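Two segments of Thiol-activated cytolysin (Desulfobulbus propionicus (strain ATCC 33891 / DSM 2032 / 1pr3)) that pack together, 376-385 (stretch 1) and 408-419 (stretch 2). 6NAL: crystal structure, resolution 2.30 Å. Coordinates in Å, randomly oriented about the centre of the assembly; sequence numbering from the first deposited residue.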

ATOM      1  N   TYR A 376      20.775  38.322 -14.223  1.00 43.56           N
ATOM      2  CA  TYR A 376      19.412  38.735 -14.557  1.00 31.60           C
ATOM      3  C   TYR A 376      18.586  38.595 -13.277  1.00 42.54           C
ATOM      4  O   TYR A 376      19.062  38.074 -12.280  1.00 45.58           O
ATOM      5  CB  TYR A 376      18.804  37.925 -15.707  1.00 40.60           C
ATOM      6  CG  TYR A 376      18.887  36.410 -15.545  1.00 44.08           C
ATOM      7  CD1 TYR A 376      18.035  35.738 -14.681  1.00 40.91           C
ATOM      8  CD2 TYR A 376      19.822  35.658 -16.259  1.00 42.00           C
ATOM      9  CE1 TYR A 376      18.127  34.354 -14.514  1.00 38.24           C
ATOM     10  CE2 TYR A 376      19.924  34.275 -16.103  1.00 42.58           C
ATOM     11  CZ  TYR A 376      19.072  33.618 -15.242  1.00 32.23           C
ATOM     12  OH  TYR A 376      19.127  32.234 -15.089  1.00 31.99           O
ATOM     13  N   VAL A 377      17.375  39.128 -13.285  1.00 51.05           N
ATOM     14  CA  VAL A 377      16.468  39.009 -12.147  1.00 42.74           C
ATOM     15  C   VAL A 377      15.670  37.737 -12.342  1.00 39.09           C
ATOM     16  O   VAL A 377      15.182  37.459 -13.447  1.00 42.30           O
ATOM     17  CB  VAL A 377      15.536  40.230 -12.041  1.00 43.06           C
ATOM     18  CG1 VAL A 377      14.447  39.981 -10.988  1.00 40.95           C
ATOM     19  CG2 VAL A 377      16.333  41.508 -11.686  1.00 40.25           C
ATOM     20  N   ALA A 378      15.551  36.955 -11.301  1.00 30.98           N
ATOM     21  CA  ALA A 378      14.894  35.669 -11.433  1.00 42.77           C
ATOM     22  C   ALA A 378      13.858  35.515 -10.333  1.00 35.15           C
ATOM     23  O   ALA A 378      13.972  36.100  -9.262  1.00 36.24           O
ATOM     24  CB  ALA A 378      15.904  34.540 -11.354  1.00 40.30           C
ATOM     25  N   ARG A 379      12.838  34.741 -10.603  1.00 39.16           N
ATOM     26  CA  ARG A 379      11.951  34.348  -9.529  1.00 34.83           C
ATOM     27  C   ARG A 379      11.748  32.853  -9.575  1.00 31.99           C
ATOM     28  O   ARG A 379      11.788  32.225 -10.645  1.00 35.59           O
ATOM     29  CB  ARG A 379      10.623  35.067  -9.597  1.00 39.40           C
ATOM     30  CG  ARG A 379       9.944  34.892 -10.878  1.00 43.04           C
ATOM     31  CD  ARG A 379       8.812  35.873 -10.994  1.00 41.23           C
ATOM     32  NE  ARG A 379       8.001  35.464 -12.129  1.00 41.72           N
ATOM     33  CZ  ARG A 379       7.170  36.276 -12.757  1.00 45.28           C
ATOM     34  NH1 ARG A 379       7.022  37.523 -12.316  1.00 45.93           N
ATOM     35  NH2 ARG A 379       6.489  35.837 -13.805  1.00 48.59           N
ATOM     36  N   PHE A 380      11.567  32.319  -8.368  1.00 34.90           N
ATOM     37  CA  PHE A 380      11.367  30.912  -8.055  1.00 32.19           C
ATOM     38  C   PHE A 380       9.940  30.708  -7.531  1.00 33.37           C
ATOM     39  O   PHE A 380       9.459  31.486  -6.704  1.00 35.10           O
ATOM     40  CB  PHE A 380      12.350  30.436  -6.965  1.00 39.43           C
ATOM     41  CG  PHE A 380      13.794  30.387  -7.374  1.00 38.97           C
ATOM     42  CD1 PHE A 380      14.584  31.488  -7.226  1.00 36.79           C
ATOM     43  CD2 PHE A 380      14.367  29.220  -7.834  1.00 37.71           C
ATOM     44  CE1 PHE A 380      15.911  31.481  -7.591  1.00 48.55           C
ATOM     45  CE2 PHE A 380      15.715  29.204  -8.193  1.00 46.91           C
ATOM     46  CZ  PHE A 380      16.480  30.349  -8.058  1.00 39.52           C
ATOM     47  N   THR A 381       9.278  29.638  -7.970  1.00 30.37           N
ATOM     48  CA  THR A 381       7.998  29.201  -7.404  1.00 31.03           C
ATOM     49  C   THR A 381       8.102  27.738  -6.995  1.00 37.40           C
ATOM     50  O   THR A 381       8.452  26.882  -7.818  1.00 40.04           O
ATOM     51  CB  THR A 381       6.874  29.391  -8.411  1.00 37.80           C
ATOM     52  OG1 THR A 381       6.943  30.725  -8.906  1.00 48.35           O
ATOM     53  CG2 THR A 381       5.500  29.195  -7.778  1.00 40.09           C
ATOM     54  N   VAL A 382       7.841  27.455  -5.725  1.00 34.40           N
ATOM     55  CA  VAL A 382       7.907  26.100  -5.199  1.00 29.17           C
ATOM     56  C   VAL A 382       6.620  25.800  -4.442  1.00 36.32           C
ATOM     57  O   VAL A 382       6.202  26.585  -3.593  1.00 32.73           O
ATOM     58  CB  VAL A 382       9.126  25.894  -4.298  1.00 31.51           C
ATOM     59  CG1 VAL A 382       9.114  24.447  -3.807  1.00 34.06           C
ATOM     60  CG2 VAL A 382      10.383  26.203  -5.047  1.00 35.51           C
ATOM     61  N   THR A 383       5.965  24.691  -4.795  1.00 33.29           N
ATOM     62  CA  THR A 383       4.720  24.265  -4.175  1.00 37.86           C
ATOM     63  C   THR A 383       4.799  22.770  -3.864  1.00 35.94           C
ATOM     64  O   THR A 383       5.619  22.037  -4.418  1.00 33.94           O
ATOM     65  CB  THR A 383       3.506  24.570  -5.078  1.00 39.76           C
ATOM     66  OG1 THR A 383       3.553  23.708  -6.215  1.00 47.48           O
ATOM     67  CG2 THR A 383       3.493  26.079  -5.516  1.00 38.99           C
ATOM     68  N   TRP A 384       3.958  22.321  -2.946  1.00 32.44           N
ATOM     69  CA  TRP A 384       3.931  20.905  -2.600  1.00 32.65           C
ATOM     70  C   TRP A 384       2.653  20.612  -1.841  1.00 38.65           C
ATOM     71  O   TRP A 384       1.911  21.514  -1.447  1.00 34.26           O
ATOM     72  CB  TRP A 384       5.141  20.475  -1.762  1.00 30.14           C
ATOM     73  CG  TRP A 384       5.271  21.185  -0.459  1.00 30.75           C
ATOM     74  CD1 TRP A 384       4.728  20.816   0.718  1.00 32.80           C
ATOM     75  CD2 TRP A 384       6.005  22.393  -0.205  1.00 31.37           C
ATOM     76  NE1 TRP A 384       5.025  21.748   1.697  1.00 36.97           N
ATOM     77  CE2 TRP A 384       5.822  22.718   1.156  1.00 39.38           C
ATOM     78  CE3 TRP A 384       6.796  23.230  -0.992  1.00 37.74           C
ATOM     79  CZ2 TRP A 384       6.399  23.845   1.743  1.00 33.48           C
ATOM     80  CZ3 TRP A 384       7.372  24.355  -0.408  1.00 36.29           C
ATOM     81  CH2 TRP A 384       7.181  24.639   0.950  1.00 35.84           C
ATOM     82  N   ASP A 385       2.428  19.327  -1.609  1.00 34.41           N
ATOM     83  CA  ASP A 385       1.272  18.870  -0.861  1.00 36.18           C
ATOM     84  C   ASP A 385       1.740  18.296   0.462  1.00 34.44           C
ATOM     85  O   ASP A 385       2.770  17.633   0.517  1.00 36.52           O
ATOM     86  CB  ASP A 385       0.499  17.812  -1.649  1.00 37.85           C
ATOM     87  CG  ASP A 385      -0.421  18.407  -2.719  1.00 48.82           C
ATOM     88  OD1 ASP A 385      -0.833  19.608  -2.594  1.00 55.31           O
ATOM     89  OD2 ASP A 385      -0.747  17.639  -3.672  1.00 60.97           O
ATOM     90  N   ARG A 408      14.611  38.110  -7.567  1.00 39.32           N
ATOM     91  CA  ARG A 408      15.813  37.590  -6.949  1.00 40.06           C
ATOM     92  C   ARG A 408      16.999  37.991  -7.792  1.00 39.22           C
ATOM     93  O   ARG A 408      16.941  37.887  -9.025  1.00 42.93           O
ATOM     94  CB  ARG A 408      15.717  36.052  -6.814  1.00 47.51           C
ATOM     95  CG  ARG A 408      15.660  35.544  -5.404  1.00 50.11           C
ATOM     96  CD  ARG A 408      14.275  35.366  -4.853  1.00 40.79           C
ATOM     97  NE  ARG A 408      14.395  35.458  -3.402  1.00 46.28           N
ATOM     98  CZ  ARG A 408      13.401  35.312  -2.528  1.00 51.11           C
ATOM     99  NH1 ARG A 408      12.163  35.006  -2.924  1.00 53.25           N
ATOM    100  NH2 ARG A 408      13.654  35.451  -1.238  1.00 51.70           N
ATOM    101  N   THR A 409      18.089  38.387  -7.123  1.00 46.62           N
ATOM    102  CA  THR A 409      19.252  38.931  -7.810  1.00 48.50           C
ATOM    103  C   THR A 409      20.543  38.230  -7.402  1.00 46.26           C
ATOM    104  O   THR A 409      20.609  37.549  -6.381  1.00 48.04           O
ATOM    105  CB  THR A 409      19.485  40.438  -7.531  1.00 49.68           C
ATOM    106  OG1 THR A 409      19.843  40.615  -6.150  1.00 48.92           O
ATOM    107  CG2 THR A 409      18.300  41.308  -7.853  1.00 40.72           C
ATOM    108  N   ALA A 410      21.619  38.480  -8.230  1.00 61.21           N
ATOM    109  CA  ALA A 410      23.032  38.456  -7.824  1.00 50.84           C
ATOM    110  C   ALA A 410      23.201  37.093  -7.218  1.00 53.06           C
ATOM    111  O   ALA A 410      22.514  36.178  -7.686  1.00 63.42           O
ATOM    112  CB  ALA A 410      23.396  39.571  -6.864  1.00 50.10           C
ATOM    113  N   PRO A 411      24.055  36.878  -6.209  1.00 43.48           N
ATOM    114  CA  PRO A 411      24.074  35.531  -5.617  1.00 50.93           C
ATOM    115  C   PRO A 411      22.944  35.417  -4.609  1.00 56.61           C
ATOM    116  O   PRO A 411      22.829  36.232  -3.686  1.00 54.95           O
ATOM    117  CB  PRO A 411      25.453  35.437  -4.954  1.00 40.75           C
ATOM    118  CG  PRO A 411      25.742  36.843  -4.539  1.00 48.33           C
ATOM    119  CD  PRO A 411      25.086  37.736  -5.613  1.00 48.34           C
ATOM    120  N   PHE A 412      22.077  34.435  -4.838  1.00 47.81           N
ATOM    121  CA  PHE A 412      20.967  34.107  -3.965  1.00 40.33           C
ATOM    122  C   PHE A 412      20.999  32.611  -3.730  1.00 48.02           C
ATOM    123  O   PHE A 412      21.283  31.844  -4.650  1.00 48.69           O
ATOM    124  CB  PHE A 412      19.633  34.454  -4.562  1.00 38.59           C
ATOM    125  CG  PHE A 412      18.490  33.871  -3.812  1.00 50.62           C
ATOM    126  CD1 PHE A 412      18.179  34.340  -2.525  1.00 46.34           C
ATOM    127  CD2 PHE A 412      17.725  32.860  -4.363  1.00 53.88           C
ATOM    128  CE1 PHE A 412      17.134  33.811  -1.806  1.00 50.86           C
ATOM    129  CE2 PHE A 412      16.646  32.326  -3.650  1.00 54.50           C
ATOM    130  CZ  PHE A 412      16.356  32.796  -2.364  1.00 52.26           C
ATOM    131  N   SER A 413      20.665  32.204  -2.516  1.00 49.98           N
ATOM    132  CA  SER A 413      20.810  30.819  -2.104  1.00 51.45           C
ATOM    133  C   SER A 413      20.018  30.576  -0.822  1.00 49.75           C
ATOM    134  O   SER A 413      20.268  31.221   0.198  1.00 53.83           O
ATOM    135  CB  SER A 413      22.284  30.498  -1.903  1.00 45.63           C
ATOM    136  OG  SER A 413      22.447  29.186  -1.385  1.00 64.96           O
ATOM    137  N   THR A 414      19.065  29.656  -0.855  1.00 48.43           N
ATOM    138  CA  THR A 414      18.283  29.337   0.334  1.00 48.59           C
ATOM    139  C   THR A 414      17.967  27.850   0.349  1.00 46.37           C
ATOM    140  O   THR A 414      18.137  27.129  -0.648  1.00 39.98           O
ATOM    141  CB  THR A 414      17.009  30.219   0.428  1.00 57.38           C
ATOM    142  OG1 THR A 414      16.463  30.130   1.751  1.00 74.46           O
ATOM    143  CG2 THR A 414      15.951  29.878  -0.624  1.00 49.98           C
ATOM    144  N   THR A 415      17.603  27.382   1.536  1.00 49.41           N
ATOM    145  CA  THR A 415      17.237  25.995   1.743  1.00 44.37           C
ATOM    146  C   THR A 415      15.799  25.993   2.231  1.00 46.90           C
ATOM    147  O   THR A 415      15.471  26.684   3.203  1.00 48.50           O
ATOM    148  CB  THR A 415      18.195  25.326   2.727  1.00 46.66           C
ATOM    149  OG1 THR A 415      19.471  25.150   2.100  1.00 56.91           O
ATOM    150  CG2 THR A 415      17.691  23.952   3.111  1.00 58.54           C
ATOM    151  N   ILE A 416      14.939  25.258   1.529  1.00 41.84           N
ATOM    152  CA  ILE A 416      13.562  25.000   1.970  1.00 43.73           C
ATOM    153  C   ILE A 416      13.471  23.634   2.659  1.00 37.21           C
ATOM    154  O   ILE A 416      13.484  22.620   1.973  1.00 40.23           O
ATOM    155  CB  ILE A 416      12.600  25.066   0.770  1.00 40.17           C
ATOM    156  CG1 ILE A 416      12.670  26.438   0.103  1.00 40.97           C
ATOM    157  CG2 ILE A 416      11.138  24.737   1.171  1.00 40.85           C
ATOM    158  CD1 ILE A 416      12.013  26.451  -1.191  1.00 34.74           C
ATOM    159  N   PRO A 417      13.417  23.525   3.973  1.00 41.89           N
ATOM    160  CA  PRO A 417      13.313  22.190   4.594  1.00 46.78           C
ATOM    161  C   PRO A 417      11.876  21.668   4.615  1.00 44.91           C
ATOM    162  O   PRO A 417      10.929  22.381   4.948  1.00 41.52           O
ATOM    163  CB  PRO A 417      13.846  22.418   6.016  1.00 45.60           C
ATOM    164  CG  PRO A 417      13.361  23.860   6.319  1.00 47.71           C
ATOM    165  CD  PRO A 417      13.319  24.613   4.957  1.00 48.12           C
ATOM    166  N   LEU A 418      11.741  20.378   4.297  1.00 51.48           N
ATOM    167  CA  LEU A 418      10.471  19.676   4.214  1.00 37.77           C
ATOM    168  C   LEU A 418      10.490  18.419   5.073  1.00 38.48           C
ATOM    169  O   LEU A 418      11.467  17.666   5.076  1.00 48.13           O
ATOM    170  CB  LEU A 418      10.192  19.309   2.757  1.00 37.31           C
ATOM    171  CG  LEU A 418       9.866  20.531   1.879  1.00 47.41           C
ATOM    172  CD1 LEU A 418       9.864  20.069   0.431  1.00 46.14           C
ATOM    173  CD2 LEU A 418       8.531  21.180   2.233  1.00 43.47           C
ATOM    174  N   ARG A 419       9.377  18.167   5.745  1.00 38.83           N
ATOM    175  CA  ARG A 419       9.201  16.937   6.482  1.00 38.27           C
ATOM    176  C   ARG A 419       8.675  15.854   5.565  1.00 34.25           C
ATOM    177  O   ARG A 419       8.262  16.100   4.448  1.00 37.61           O
ATOM    178  CB  ARG A 419       8.278  17.164   7.659  1.00 42.91           C
ATOM    179  CG  ARG A 419       8.816  18.261   8.551  1.00 50.38           C
ATOM    180  CD  ARG A 419       8.184  18.255   9.924  1.00 46.53           C
ATOM    181  NE  ARG A 419       6.775  18.618   9.839  1.00 49.38           N
ATOM    182  CZ  ARG A 419       5.920  18.476  10.847  1.00 52.43           C
ATOM    183  NH1 ARG A 419       6.361  17.985  12.001  1.00 47.30           N
ATOM    184  NH2 ARG A 419       4.645  18.821  10.704  1.00 44.76           N
TER
HETATM  185  O   HOH W   1      21.815  38.818 -10.733  1.00 39.10           O
HETATM  186  O   HOH W   2      11.380  34.038  -5.675  1.00 34.51           O

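The two stretches meet through a short antiparallel backbone pairing at one end and a row of apolar side chains packed between two strands along the rest. The contact is modest, burying 440 Å² in total over both sides.

The backbone pairing joins Ala378 and Arg408, whose CA atoms lie 5.0 Å apart. Ala378 N donates a hydrogen bond to Arg408 O at 2.8 Å, with a nearly straight N-H...O angle of 166°. The return pair is also close, with Ala378 O 2.7 Å from Arg408 N. Arg408 O receives a second, weaker approach from Val377, whose CA lies 3.4 Å from it in a CA-H...O contact. The side chains of Ala378 and Arg408 lie on the same face of the sheet. The alanine methyl takes up little room there, while the Arg408 side chain extends until its end leads away.

Two waters extend this polar end. Water 1 donates to Tyr376 O at 3.2 Å and accepts from Ala410 N at 2.5 Å. Water 2 accepts from Phe380 N at 3.2 Å and from Arg408 NH1 at 3.0 Å. It thus links the guanidinium group to the backbone of the facing stretch.

Beyond the pairing, the chains separate. The strand of stretch 1 and strand 412-418 run nearly parallel, at 13°, with their axes 10.7 Å apart at closest approach. This is too far for backbone hydrogen bonds, so side chains fill the gap. Phe380, Val382 and Trp384 point toward stretch 2. Phe412, Ile416 and Leu418 point back toward stretch 1. The alternation of a beta strand places the first three on one side, leaving Thr381, Thr383 and Asp385 out of reach of stretch 2.

The rings of Phe380 and Phe412 meet obliquely, with centroids 6.0 Å apart and planes at 46°. Their nearest atoms are Phe380 CE1 and Phe412 CD2, at 4.0 Å. Next along the row, Val382 CG2 lies 4.2 Å from Ile416 CD1. The Ile416 side chain is branched and also reaches the tryptophan, with its CG2 4.0 Å from Trp384 CH2.

Leu418 makes the tightest apolar contact. Its CD2 sits over one face of the Trp384 ring system, 3.3 Å from Trp384 CE2. The same methyl is 3.6 Å from the centroid of the six-membered ring and 23° off its normal, a CH-pi contact. The broad indole offers surface to both Ile416 and Leu418. All three are buried, as are Phe380 and Val382, and their apolar side chains suit this interior.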